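Ulvan Lyase-PL25 (Pseudoalteromonas sp. PLSV, PDB 5UAM) degrades ulvan, the main cell-wall polysaccharide of green seaweeds of the order Ulvales, as a lyase of polysaccharide lyase family 25. Local coordinates at residues P102-D107 with I112-G117; V204-H209 with I233-D238; V353-E358 with S388-H393; K440-L443 with G448-T451. All blocks are in the same frame, centred on the assembly; numbering follows the deposited sequence.

Contact 1 (P102-D107 with I112-G117); sequences PTMLID and IHIFYG
Asp-107 and His-113 meet through a nearly straight hydrogen bond, His-113 NE2 to Asp-107 OD2, 2.8 Å. The carboxylate oxygen lies in the ring plane of His-113. At the acceptor end, NE2 sits above the carboxylate plane, and the two planes are 61° apart. Asp-107 holds CG between its backbone N and carbonyl carbon (chi1 74°), which turns the carboxylate back to the histidine. The other ring nitrogen, His-113 ND1, is hydrogen-bonded to His-140, so both are held. A leucine in place of His-113 would probably leave Asp-107 OD2 and His-140 without their imidazole partner.

Strands 103-106 and 112-116 form an antiparallel hairpin, the first two strands of a four-stranded sheet of the beta-propeller. The Thr-103 side chain lies about 8 Å from that of Tyr-164, probably the catalytic proton acceptor. Backbone bonds pair Thr-103 with Phe-115 and Leu-105 with His-113. The tighter apolar packing is on the face of Met-104 and Ile-114. Here Pro-102 CB touches Ile-114 CG2 at 3.7 Å, and Met-104 CG lies alongside Ile-112 CG2 at 3.9 Å. Between the two strands the other face is looser: Leu-105 CB only approaches the edge of Phe-115 at CE2, 4.3 Å. Ala-167 packs on both residues there. Nearby a water donates to Thr-103 OG1 at 2.8 Å and to Phe-115 O at 3.2 Å; Thr-103 OG1 also bonds Asn-165 O.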
loop_
_atom_site.group_PDB
_atom_site.type_symbol
_atom_site.label_atom_id
_atom_site.label_comp_id
_atom_site.label_asym_id
_atom_site.label_seq_id
_atom_site.Cartn_x
_atom_site.Cartn_y
_atom_site.Cartn_z
ATOM N N PRO A 102 -1.495 9.445 -2.297
ATOM C CA PRO A 102 -2.867 9.371 -1.783
ATOM C C PRO A 102 -3.435 7.963 -1.673
ATOM O O PRO A 102 -3.110 7.049 -2.434
ATOM C CB PRO A 102 -3.674 10.166 -2.817
ATOM C CG PRO A 102 -2.870 10.022 -4.075
ATOM C CD PRO A 102 -1.448 10.062 -3.638
ATOM N N THR A 103 -4.373 7.853 -0.730
ATOM C CA THR A 103 -5.238 6.707 -0.506
ATOM C C THR A 103 -6.676 7.197 -0.609
ATOM O O THR A 103 -7.014 8.251 -0.059
ATOM C CB THR A 103 -4.977 6.170 0.894
ATOM O OG1 THR A 103 -3.634 5.681 0.907
ATOM C CG2 THR A 103 -5.944 5.090 1.267
ATOM N N MET A 104 -7.520 6.442 -1.312
ATOM C CA MET A 104 -8.886 6.847 -1.636
ATOM C C MET A 104 -9.936 5.987 -0.936
ATOM O O MET A 104 -9.722 4.806 -0.679
ATOM C CB MET A 104 -9.110 6.698 -3.153
ATOM C CG MET A 104 -10.397 7.275 -3.658
ATOM S SD MET A 104 -10.616 6.808 -5.416
ATOM C CE MET A 104 -9.206 7.617 -6.137
ATOM N N LEU A 105 -11.099 6.590 -0.654
ATOM C CA LEU A 105 -12.274 5.883 -0.165
ATOM C C LEU A 105 -13.526 6.624 -0.624
ATOM O O LEU A 105 -13.579 7.856 -0.541
ATOM C CB LEU A 105 -12.234 5.786 1.374
ATOM C CG LEU A 105 -13.370 5.022 2.050
ATOM C CD1 LEU A 105 -12.857 4.329 3.293
ATOM C CD2 LEU A 105 -14.528 5.958 2.421
ATOM N N ILE A 106 -14.547 5.888 -1.054
ATOM C CA ILE A 106 -15.847 6.479 -1.401
ATOM C C ILE A 106 -16.831 6.127 -0.292
ATOM O O ILE A 106 -17.048 4.941 -0.012
ATOM C CB ILE A 106 -16.373 6.000 -2.764
ATOM C CG1 ILE A 106 -15.351 6.299 -3.849
ATOM C CG2 ILE A 106 -17.748 6.642 -3.053
ATOM C CD1 ILE A 106 -15.763 5.793 -5.239
ATOM N N ASP A 107 -17.407 7.133 0.363
ATOM C CA ASP A 107 -18.305 6.864 1.478
ATOM C C ASP A 107 -19.715 6.521 0.992
ATOM O O ASP A 107 -20.034 6.600 -0.197
ATOM C CB ASP A 107 -18.233 7.971 2.541
ATOM C CG ASP A 107 -18.913 9.257 2.149
ATOM O OD1 ASP A 107 -19.854 9.256 1.324
ATOM O OD2 ASP A 107 -18.496 10.311 2.700
ATOM N N ILE A 112 -16.019 11.401 -2.109
ATOM C CA ILE A 112 -14.720 10.781 -2.307
ATOM C C ILE A 112 -13.765 11.387 -1.295
ATOM O O ILE A 112 -13.627 12.616 -1.207
ATOM C CB ILE A 112 -14.234 10.986 -3.748
ATOM C CG1 ILE A 112 -15.299 10.460 -4.723
ATOM C CG2 ILE A 112 -12.895 10.285 -3.983
ATOM C CD1 ILE A 112 -15.195 11.011 -6.085
ATOM N N HIS A 113 -13.110 10.527 -0.526
ATOM C CA HIS A 113 -12.137 10.924 0.472
ATOM C C HIS A 113 -10.745 10.580 -0.012
ATOM O O HIS A 113 -10.527 9.511 -0.582
ATOM C CB HIS A 113 -12.376 10.142 1.754
ATOM C CG HIS A 113 -13.678 10.457 2.399
ATOM N ND1 HIS A 113 -13.793 11.263 3.508
ATOM C CD2 HIS A 113 -14.936 10.104 2.055
ATOM C CE1 HIS A 113 -15.066 11.370 3.839
ATOM N NE2 HIS A 113 -15.778 10.669 2.972
ATOM N N ILE A 114 -9.809 11.492 0.240
ATOM C CA ILE A 114 -8.407 11.306 -0.095
ATOM C C ILE A 114 -7.600 11.541 1.181
ATOM O O ILE A 114 -7.690 12.605 1.795
ATOM C CB ILE A 114 -7.959 12.244 -1.234
ATOM C CG1 ILE A 114 -8.657 11.854 -2.546
ATOM C CG2 ILE A 114 -6.439 12.231 -1.389
ATOM C CD1 ILE A 114 -8.169 10.589 -3.171
ATOM N N PHE A 115 -6.850 10.530 1.604
ATOM C CA PHE A 115 -5.926 10.633 2.726
ATOM C C PHE A 115 -4.520 10.730 2.146
ATOM O O PHE A 115 -4.188 9.990 1.221
ATOM C CB PHE A 115 -6.074 9.392 3.614
ATOM C CG PHE A 115 -7.477 9.174 4.094
ATOM C CD1 PHE A 115 -7.947 9.787 5.241
ATOM C CD2 PHE A 115 -8.333 8.370 3.388
ATOM C CE1 PHE A 115 -9.242 9.583 5.687
ATOM C CE2 PHE A 115 -9.637 8.163 3.825
ATOM C CZ PHE A 115 -10.085 8.772 4.972
ATOM N N TYR A 116 -3.718 11.665 2.640
ATOM C CA TYR A 116 -2.473 11.974 1.946
ATOM C C TYR A 116 -1.572 12.825 2.834
ATOM O O TYR A 116 -1.983 13.322 3.883
ATOM C CB TYR A 116 -2.778 12.751 0.660
ATOM C CG TYR A 116 -3.230 14.177 0.913
ATOM C CD1 TYR A 116 -4.535 14.467 1.302
ATOM C CD2 TYR A 116 -2.343 15.240 0.804
ATOM C CE1 TYR A 116 -4.932 15.771 1.555
ATOM C CE2 TYR A 116 -2.732 16.537 1.063
ATOM C CZ TYR A 116 -4.021 16.798 1.446
ATOM O OH TYR A 116 -4.398 18.102 1.702
ATOM N N GLY A 117 -0.336 13.008 2.394
ATOM C CA GLY A 117 0.505 14.073 2.888
ATOM C C GLY A 117 1.394 13.751 4.078
ATOM O O GLY A 117 2.286 14.543 4.378
HETATM O O HOH W 1 -1.942 7.809 1.712
#

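Contact 2 (V204-H209 with I233-D238); sequences VSFLKH and IIVSYD. With EDO (1,2-ethanediol), chain J.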
loop_
_atom_site.group_PDB
_atom_site.type_symbol
_atom_site.label_atom_id
_atom_site.label_comp_id
_atom_site.label_asym_id
_atom_site.label_seq_id
_atom_site.Cartn_x
_atom_site.Cartn_y
_atom_site.Cartn_z
ATOM N N VAL A 204 -6.696 3.592 17.963
ATOM C CA VAL A 204 -6.601 2.325 18.680
ATOM C C VAL A 204 -5.333 1.626 18.198
ATOM O O VAL A 204 -5.185 1.340 16.995
ATOM C CB VAL A 204 -7.824 1.445 18.378
ATOM C CG1 VAL A 204 -7.692 0.081 19.046
ATOM C CG2 VAL A 204 -9.098 2.121 18.821
ATOM N N SER A 205 -4.406 1.363 19.133
ATOM C CA SER A 205 -3.142 0.713 18.797
ATOM C C SER A 205 -3.336 -0.787 18.619
ATOM O O SER A 205 -3.862 -1.454 19.514
ATOM C CB SER A 205 -2.092 0.917 19.888
ATOM O OG SER A 205 -1.685 2.264 19.971
ATOM N N PHE A 206 -2.863 -1.330 17.491
ATOM C CA PHE A 206 -2.908 -2.774 17.271
ATOM C C PHE A 206 -1.538 -3.437 17.157
ATOM O O PHE A 206 -1.445 -4.660 17.356
ATOM C CB PHE A 206 -3.825 -3.164 16.091
ATOM C CG PHE A 206 -3.319 -2.737 14.740
ATOM C CD1 PHE A 206 -3.655 -1.500 14.200
ATOM C CD2 PHE A 206 -2.510 -3.580 14.001
ATOM C CE1 PHE A 206 -3.187 -1.122 12.965
ATOM C CE2 PHE A 206 -2.042 -3.212 12.767
ATOM C CZ PHE A 206 -2.377 -1.972 12.244
ATOM N N LEU A 207 -0.472 -2.680 16.928
ATOM C CA LEU A 207 0.890 -3.198 17.007
ATOM C C LEU A 207 1.706 -2.252 17.869
ATOM O O LEU A 207 1.671 -1.037 17.666
ATOM C CB LEU A 207 1.566 -3.334 15.644
ATOM C CG LEU A 207 1.075 -4.535 14.826
ATOM C CD1 LEU A 207 1.480 -4.378 13.356
ATOM C CD2 LEU A 207 1.625 -5.832 15.389
ATOM N N LYS A 208 2.418 -2.816 18.835
ATOM C CA LYS A 208 3.155 -2.060 19.843
ATOM C C LYS A 208 4.609 -1.833 19.448
ATOM O O LYS A 208 5.338 -2.789 19.161
ATOM C CB LYS A 208 3.158 -2.880 21.130
ATOM C CG LYS A 208 3.939 -2.272 22.287
ATOM C CD LYS A 208 3.223 -1.044 22.822
ATOM C CE LYS A 208 3.795 -0.667 24.158
ATOM N NZ LYS A 208 3.090 0.518 24.734
ATOM N N HIS A 209 5.056 -0.585 19.531
ATOM C CA HIS A 209 6.480 -0.277 19.549
ATOM C C HIS A 209 6.944 -0.142 20.993
ATOM O O HIS A 209 6.201 0.313 21.867
ATOM C CB HIS A 209 6.790 1.021 18.786
ATOM C CG HIS A 209 6.734 2.255 19.633
ATOM N ND1 HIS A 209 5.553 2.897 19.952
ATOM C CD2 HIS A 209 7.716 2.958 20.249
ATOM C CE1 HIS A 209 5.812 3.940 20.716
ATOM N NE2 HIS A 209 7.118 4.003 20.909
ATOM N N ILE A 233 -11.482 -7.598 8.837
ATOM C CA ILE A 233 -10.335 -6.985 8.183
ATOM C C ILE A 233 -9.138 -7.874 8.472
ATOM O O ILE A 233 -9.005 -8.404 9.578
ATOM C CB ILE A 233 -10.131 -5.556 8.725
ATOM C CG1 ILE A 233 -11.236 -4.642 8.172
ATOM C CG2 ILE A 233 -8.715 -5.018 8.436
ATOM C CD1 ILE A 233 -11.271 -3.259 8.817
ATOM N N ILE A 234 -8.278 -8.072 7.482
ATOM C CA ILE A 234 -7.108 -8.928 7.628
ATOM C C ILE A 234 -5.858 -8.070 7.500
ATOM O O ILE A 234 -5.858 -7.049 6.803
ATOM C CB ILE A 234 -7.107 -10.101 6.623
ATOM C CG1 ILE A 234 -7.122 -9.624 5.180
ATOM C CG2 ILE A 234 -8.276 -11.046 6.935
ATOM C CD1 ILE A 234 -6.902 -10.751 4.178
ATOM N N VAL A 235 -4.814 -8.442 8.232
ATOM C CA VAL A 235 -3.606 -7.628 8.320
ATOM C C VAL A 235 -2.382 -8.538 8.229
ATOM O O VAL A 235 -2.225 -9.444 9.056
ATOM C CB VAL A 235 -3.561 -6.808 9.618
ATOM C CG1 VAL A 235 -2.347 -5.875 9.619
ATOM C CG2 VAL A 235 -4.871 -6.023 9.799
ATOM N N SER A 236 -1.493 -8.266 7.262
ATOM C CA SER A 236 -0.196 -8.913 7.203
ATOM C C SER A 236 0.861 -7.879 7.542
ATOM O O SER A 236 0.697 -6.686 7.279
ATOM C CB SER A 236 0.083 -9.550 5.847
ATOM O OG SER A 236 0.002 -8.580 4.823
ATOM N N TYR A 237 1.944 -8.324 8.152
ATOM C CA TYR A 237 2.921 -7.351 8.610
ATOM C C TYR A 237 4.290 -7.996 8.728
ATOM O O TYR A 237 4.403 -9.196 8.938
ATOM C CB TYR A 237 2.512 -6.710 9.940
ATOM C CG TYR A 237 2.052 -7.608 11.078
ATOM C CD1 TYR A 237 0.768 -8.159 11.091
ATOM C CD2 TYR A 237 2.857 -7.810 12.189
ATOM C CE1 TYR A 237 0.328 -8.899 12.154
ATOM C CE2 TYR A 237 2.420 -8.552 13.256
ATOM C CZ TYR A 237 1.148 -9.092 13.244
ATOM O OH TYR A 237 0.708 -9.814 14.340
ATOM N N ASP A 238 5.331 -7.183 8.554
ATOM C CA ASP A 238 6.692 -7.612 8.869
ATOM C C ASP A 238 7.258 -6.763 10.000
ATOM O O ASP A 238 6.709 -5.721 10.375
ATOM C CB ASP A 238 7.633 -7.696 7.636
ATOM C CG ASP A 238 7.923 -6.351 6.950
ATOM O OD1 ASP A 238 7.122 -5.411 7.004
ATOM O OD2 ASP A 238 8.993 -6.263 6.286
HETATM C C1 EDO J . 2.965 3.729 23.002
HETATM O O1 EDO J . 3.582 2.457 22.743
HETATM C C2 EDO J . 3.567 4.344 24.260
HETATM O O2 EDO J . 4.980 4.499 24.075
#
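Leu-207 lays its two methyl groups on the ring of Tyr-237. CD1 sits over one face as a CH-pi contact, 4.2 Å from the ring centroid and offset toward the rim. CD2 reaches further along the ring and meets Tyr-237 CE2 at 3.5 Å, a close fit. Beside this pair Phe-206 CE2 touches Val-235 CG1 at 4.1 Å. All four residues are buried, and the contact is wholly apolar.

The next shell sets these groups. Phe-206 and Leu-207 both face Trp-188 of the adjacent strand, a classic beta bulge. The bulge lets two successive side chains point toward 233-238. The OH of Tyr-237 is bonded to Thr-294. Its ring also meets those of Tyr-262 and Trp-221. Phe-206 meets the ring of Trp-273. The side chain of Tyr-237 is about 6 Å from that of Tyr-222, which probably binds substrate.

Further out, Lys-208 NZ donates to O1 of an ethanediol at 2.8 Å, probably a crystallisation additive. His-209 CE1 lies 3.4 Å from the same EDO O1, and His-209 ND1 is bonded to Asp-187. With an alanine at His-209, Asp-187 OD1 would probably lose its bond to the ring and keep the ethanediol as a partner, while the ethanediol would lose a neighbouring ring.

Strand 217-227 lies between 204-211 and 232-243 in this large antiparallel sheet, so the contact joins next-but-one strands. Met-264 of strand 258-267 packs against Phe-206, Leu-207 and Tyr-237.

Contact 3 (V353-E358 with S388-H393); sequences VIPQYE and SWWQSH
Trp-390 takes Ile-354 on one face of its indole. Ile-354 CG1 stands over the six-membered ring, 3.9 Å from its centroid and 13° off the normal, a CH-pi contact. The other branch, Ile-354 CG2, reaches the far end of the ring at Trp-390 CH2, 3.7 Å. Pro-355 CD comes in obliquely on Trp-390 CZ3, also at 3.7 Å. Nearer the backbone, Val-353 CG1 touches Trp-390 CB at 4.0 Å. Val-353 thus sits at the root, Ile-354 over the six-membered ring and Pro-355 beside it at CZ3. Trp-390 CG is anti to the carbonyl carbon (chi1 -69°), and this turn brings the indole over the loop.

Segment 353-358 lies in the loop between strand 347-352 of one four-stranded propeller sheet and strand 362-367 of the next. Trp-390 belongs to strand 384-392, the third strand of that next sheet. The linker is therefore folded back on the sheet it leads into. A type II beta turn from Ile-354 to Tyr-357 shapes it, with Pro-355 at its second position. The turn's own bond, Tyr-357 N to Ile-354 O, is weak at 3.4 Å.

The indole nitrogen has a weak bond: Trp-390 NE1 to Ser-388 OG, 2.9 Å and bent at 128°. Ser-388 OG is also bonded to Glu-401, which itself touches Trp-390. Val-353 and Ile-354 pack on Tyr-375 and Tyr-379 of strand 373-381, respectively.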
loop_
_atom_site.group_PDB
_atom_site.type_symbol
_atom_site.label_atom_id
_atom_site.label_comp_id
_atom_site.label_asym_id
_atom_site.label_seq_id
_atom_site.Cartn_x
_atom_site.Cartn_y
_atom_site.Cartn_z
ATOM N N VAL A 353 7.876 -15.770 -6.635
ATOM C CA VAL A 353 6.920 -15.771 -7.736
ATOM C C VAL A 353 7.644 -15.938 -9.063
ATOM O O VAL A 353 7.302 -16.812 -9.868
ATOM C CB VAL A 353 6.071 -14.488 -7.707
ATOM C CG1 VAL A 353 5.177 -14.415 -8.939
ATOM C CG2 VAL A 353 5.214 -14.405 -6.420
ATOM N N ILE A 354 8.656 -15.112 -9.310
ATOM C CA ILE A 354 9.446 -15.185 -10.538
ATOM C C ILE A 354 10.634 -16.105 -10.262
ATOM O O ILE A 354 11.518 -15.730 -9.474
ATOM C CB ILE A 354 9.903 -13.794 -10.992
ATOM C CG1 ILE A 354 8.673 -12.894 -11.180
ATOM C CG2 ILE A 354 10.702 -13.940 -12.290
ATOM C CD1 ILE A 354 8.986 -11.430 -11.533
ATOM N N PRO A 355 10.701 -17.284 -10.875
ATOM C CA PRO A 355 11.765 -18.235 -10.527
ATOM C C PRO A 355 13.148 -17.677 -10.843
ATOM O O PRO A 355 13.364 -17.051 -11.882
ATOM C CB PRO A 355 11.457 -19.459 -11.400
ATOM C CG PRO A 355 10.147 -19.230 -12.027
ATOM C CD PRO A 355 9.835 -17.772 -11.960
ATOM N N GLN A 356 14.077 -17.891 -9.912
ATOM C CA GLN A 356 15.492 -17.553 -10.082
ATOM C C GLN A 356 15.744 -16.065 -10.324
ATOM O O GLN A 356 16.831 -15.678 -10.763
ATOM C CB GLN A 356 16.146 -18.388 -11.188
ATOM C CG GLN A 356 16.309 -19.871 -10.847
ATOM C CD GLN A 356 15.054 -20.684 -11.128
ATOM O OE1 GLN A 356 14.479 -20.606 -12.217
ATOM N NE2 GLN A 356 14.625 -21.473 -10.144
ATOM N N TYR A 357 14.784 -15.197 -10.043
ATOM C CA TYR A 357 14.994 -13.776 -10.261
ATOM C C TYR A 357 15.703 -13.195 -9.045
ATOM O O TYR A 357 15.380 -13.527 -7.903
ATOM C CB TYR A 357 13.640 -13.099 -10.484
ATOM C CG TYR A 357 13.657 -11.622 -10.829
ATOM C CD1 TYR A 357 14.092 -11.150 -12.083
ATOM C CD2 TYR A 357 13.202 -10.700 -9.922
ATOM C CE1 TYR A 357 14.074 -9.771 -12.371
ATOM C CE2 TYR A 357 13.182 -9.348 -10.206
ATOM C CZ TYR A 357 13.606 -8.887 -11.410
ATOM O OH TYR A 357 13.560 -7.518 -11.646
ATOM N N GLU A 358 16.698 -12.355 -9.292
ATOM C CA GLU A 358 17.541 -11.826 -8.227
ATOM C C GLU A 358 17.504 -10.309 -8.131
ATOM O O GLU A 358 18.275 -9.739 -7.347
ATOM C CB GLU A 358 18.999 -12.269 -8.428
ATOM C CG GLU A 358 19.195 -13.775 -8.546
ATOM C CD GLU A 358 18.933 -14.520 -7.248
ATOM O OE1 GLU A 358 18.992 -15.770 -7.267
ATOM O OE2 GLU A 358 18.666 -13.865 -6.213
ATOM N N SER A 388 3.528 -7.931 -15.884
ATOM C CA SER A 388 2.948 -9.105 -16.510
ATOM C C SER A 388 2.250 -9.975 -15.471
ATOM O O SER A 388 2.507 -9.874 -14.273
ATOM C CB SER A 388 3.994 -9.912 -17.266
ATOM O OG SER A 388 5.004 -10.368 -16.382
ATOM N N TRP A 389 1.348 -10.808 -15.975
ATOM C CA TRP A 389 0.616 -11.759 -15.149
ATOM C C TRP A 389 1.431 -13.034 -14.967
ATOM O O TRP A 389 2.006 -13.565 -15.921
ATOM C CB TRP A 389 -0.700 -12.126 -15.828
ATOM C CG TRP A 389 -1.737 -11.023 -15.811
ATOM C CD1 TRP A 389 -2.030 -10.163 -16.816
ATOM C CD2 TRP A 389 -2.593 -10.667 -14.715
ATOM N NE1 TRP A 389 -3.027 -9.291 -16.420
ATOM C CE2 TRP A 389 -3.397 -9.595 -15.142
ATOM C CE3 TRP A 389 -2.775 -11.177 -13.432
ATOM C CZ2 TRP A 389 -4.364 -9.012 -14.323
ATOM C CZ3 TRP A 389 -3.741 -10.592 -12.615
ATOM C CH2 TRP A 389 -4.519 -9.523 -13.072
ATOM N N TRP A 390 1.464 -13.535 -13.734
ATOM C CA TRP A 390 2.106 -14.801 -13.398
ATOM C C TRP A 390 1.091 -15.686 -12.692
ATOM O O TRP A 390 0.465 -15.255 -11.717
ATOM C CB TRP A 390 3.312 -14.554 -12.490
ATOM C CG TRP A 390 4.428 -13.871 -13.223
ATOM C CD1 TRP A 390 4.463 -12.572 -13.628
ATOM C CD2 TRP A 390 5.654 -14.463 -13.650
ATOM N NE1 TRP A 390 5.638 -12.315 -14.278
ATOM C CE2 TRP A 390 6.394 -13.454 -14.312
ATOM C CE3 TRP A 390 6.205 -15.739 -13.536
ATOM C CZ2 TRP A 390 7.647 -13.692 -14.864
ATOM C CZ3 TRP A 390 7.451 -15.978 -14.096
ATOM C CH2 TRP A 390 8.159 -14.956 -14.751
ATOM N N GLN A 391 0.930 -16.915 -13.182
ATOM C CA GLN A 391 -0.146 -17.806 -12.761
ATOM C C GLN A 391 0.430 -19.060 -12.117
ATOM O O GLN A 391 1.324 -19.704 -12.678
ATOM C CB GLN A 391 -0.998 -18.213 -13.964
ATOM C CG GLN A 391 -2.016 -19.319 -13.683
ATOM C CD GLN A 391 -3.313 -18.786 -13.129
ATOM O OE1 GLN A 391 -4.016 -18.028 -13.791
ATOM N NE2 GLN A 391 -3.652 -19.196 -11.913
ATOM N N SER A 392 -0.120 -19.430 -10.971
ATOM C CA SER A 392 0.164 -20.707 -10.341
ATOM C C SER A 392 -1.120 -21.512 -10.272
ATOM O O SER A 392 -2.199 -20.960 -10.033
ATOM C CB SER A 392 0.696 -20.518 -8.920
ATOM O OG SER A 392 0.848 -21.775 -8.261
ATOM N N HIS A 393 -0.990 -22.829 -10.461
ATOM C CA HIS A 393 -2.078 -23.764 -10.203
ATOM C C HIS A 393 -1.720 -24.791 -9.137
ATOM O O HIS A 393 -2.440 -25.786 -8.982
ATOM C CB HIS A 393 -2.503 -24.477 -11.487
ATOM C CG HIS A 393 -3.162 -23.573 -12.476
ATOM N ND1 HIS A 393 -4.426 -23.058 -12.278
ATOM C CD2 HIS A 393 -2.732 -23.078 -13.662
ATOM C CE1 HIS A 393 -4.752 -22.294 -13.305
ATOM N NE2 HIS A 393 -3.739 -22.284 -14.156
#

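Contact 4 (K440-L443 with G448-T451); sequences KMYL and GAVT
Leu-443 and Val-450 share the one direct hydrogen bond of this contact, Val-450 N to Leu-443 O, 2.8 Å. It is almost straight, with 171° at the hydrogen. A water makes a second, indirect link between the same two residues. It accepts from Leu-443 N at 2.9 Å and donates to Val-450 O at 2.7 Å. The two backbones are thus joined directly at one point and through solvent at the next. A CA-H...O contact adds to the direct bond: Ala-449 CA lies 3.3 Å from Leu-443 O, so that oxygen is approached by two neighbouring residues.

Strand 439-444 is a middle strand, between 30-33 and 428-433, of a four-stranded antiparallel propeller sheet. That sheet combines the early strand 30-33 with three strands from near the end of the chain. This is consistent with ring closure by both chain ends, as in many beta-propellers. Segment 448-451 lies in the loop that follows and returns alongside the strand end.

The apolar contacts are few. Leu-443 and Val-450 lie side by side and point the same way, with Leu-443 CG 4.0 Å from Val-450 CG2. Leu-443 places CG anti to its backbone N (chi1 174°), on the side where Val-450 lies. Ala-449 CB comes to the edge of the Tyr-442 ring, a loose approach of 4.4 Å to CD2. The hydroxyl of Tyr-442 is bonded to Glu-432, and Leu-443 packs on Leu-429.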
loop_
_atom_site.group_PDB
_atom_site.type_symbol
_atom_site.label_atom_id
_atom_site.label_comp_id
_atom_site.label_asym_id
_atom_site.label_seq_id
_atom_site.Cartn_x
_atom_site.Cartn_y
_atom_site.Cartn_z
ATOM N N LYS A 440 4.552 9.448 -16.540
ATOM C CA LYS A 440 3.324 9.023 -17.193
ATOM C C LYS A 440 2.620 7.950 -16.376
ATOM O O LYS A 440 3.246 7.014 -15.854
ATOM C CB LYS A 440 3.606 8.528 -18.608
ATOM C CG LYS A 440 4.063 9.642 -19.514
ATOM C CD LYS A 440 4.344 9.112 -20.920
ATOM C CE LYS A 440 4.791 10.206 -21.871
ATOM N NZ LYS A 440 6.170 10.667 -21.565
ATOM N N MET A 441 1.312 8.130 -16.235
ATOM C CA MET A 441 0.454 7.315 -15.385
ATOM C C MET A 441 -0.487 6.501 -16.260
ATOM O O MET A 441 -1.119 7.045 -17.184
ATOM C CB MET A 441 -0.364 8.225 -14.484
ATOM C CG MET A 441 0.436 9.190 -13.635
ATOM S SD MET A 441 1.629 8.371 -12.554
ATOM C CE MET A 441 0.543 7.257 -11.646
ATOM N N TYR A 442 -0.611 5.218 -15.950
ATOM C CA TYR A 442 -1.376 4.284 -16.754
ATOM C C TYR A 442 -2.363 3.516 -15.893
ATOM O O TYR A 442 -2.033 3.089 -14.788
ATOM C CB TYR A 442 -0.480 3.262 -17.438
ATOM C CG TYR A 442 0.596 3.830 -18.353
ATOM C CD1 TYR A 442 1.707 4.479 -17.838
ATOM C CD2 TYR A 442 0.497 3.709 -19.735
ATOM C CE1 TYR A 442 2.707 4.979 -18.681
ATOM C CE2 TYR A 442 1.495 4.202 -20.582
ATOM C CZ TYR A 442 2.586 4.853 -20.045
ATOM O OH TYR A 442 3.558 5.351 -20.888
ATOM N N LEU A 443 -3.547 3.281 -16.439
ATOM C CA LEU A 443 -4.536 2.383 -15.843
ATOM C C LEU A 443 -4.591 1.148 -16.729
ATOM O O LEU A 443 -4.883 1.253 -17.928
ATOM C CB LEU A 443 -5.898 3.076 -15.789
ATOM C CG LEU A 443 -7.108 2.257 -15.338
ATOM C CD1 LEU A 443 -6.885 1.742 -13.926
ATOM C CD2 LEU A 443 -8.385 3.074 -15.442
ATOM N N GLY A 448 -4.045 -4.609 -21.368
ATOM C CA GLY A 448 -3.241 -3.425 -21.565
ATOM C C GLY A 448 -3.898 -2.199 -20.983
ATOM O O GLY A 448 -4.764 -2.276 -20.109
ATOM N N ALA A 449 -3.460 -1.048 -21.469
ATOM C CA ALA A 449 -3.837 0.220 -20.883
ATOM C C ALA A 449 -5.191 0.686 -21.390
ATOM O O ALA A 449 -5.586 0.432 -22.537
ATOM C CB ALA A 449 -2.782 1.274 -21.235
ATOM N N VAL A 450 -5.889 1.404 -20.511
ATOM C CA VAL A 450 -7.099 2.138 -20.870
ATOM C C VAL A 450 -6.640 3.455 -21.481
ATOM O O VAL A 450 -6.110 4.317 -20.778
ATOM C CB VAL A 450 -7.973 2.396 -19.641
ATOM C CG1 VAL A 450 -9.215 3.194 -20.035
ATOM C CG2 VAL A 450 -8.364 1.105 -18.962
ATOM N N THR A 451 -6.849 3.616 -22.777
ATOM C CA THR A 451 -6.273 4.753 -23.482
ATOM C C THR A 451 -7.060 6.037 -23.241
ATOM O O THR A 451 -8.211 6.037 -22.779
ATOM C CB THR A 451 -6.167 4.484 -24.981
ATOM O OG1 THR A 451 -7.464 4.333 -25.570
ATOM C CG2 THR A 451 -5.340 3.208 -25.258
HETATM O O HOH W 2 -4.188 4.694 -18.860
#

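How the contacts relate
The four contacts follow one another along the chain and lie in different sheets of the propeller. Contacts 1, 2 and 3 are buried, though contact 3 lies further from the centre and has an exposed proline at its border. Contact 4 is only partly buried. Contact 1 pairs adjacent strands, so it is rich in backbone bonds. Contact 2 spans an intervening strand and rests on side chains alone. Contacts 3 and 4 each set a loop against a strand, the first through an indole, the second chiefly through backbone and water, with a little apolar packing. Contacts 1 and 3 fall on opposite sides of the chain centre, as do 2 and 4.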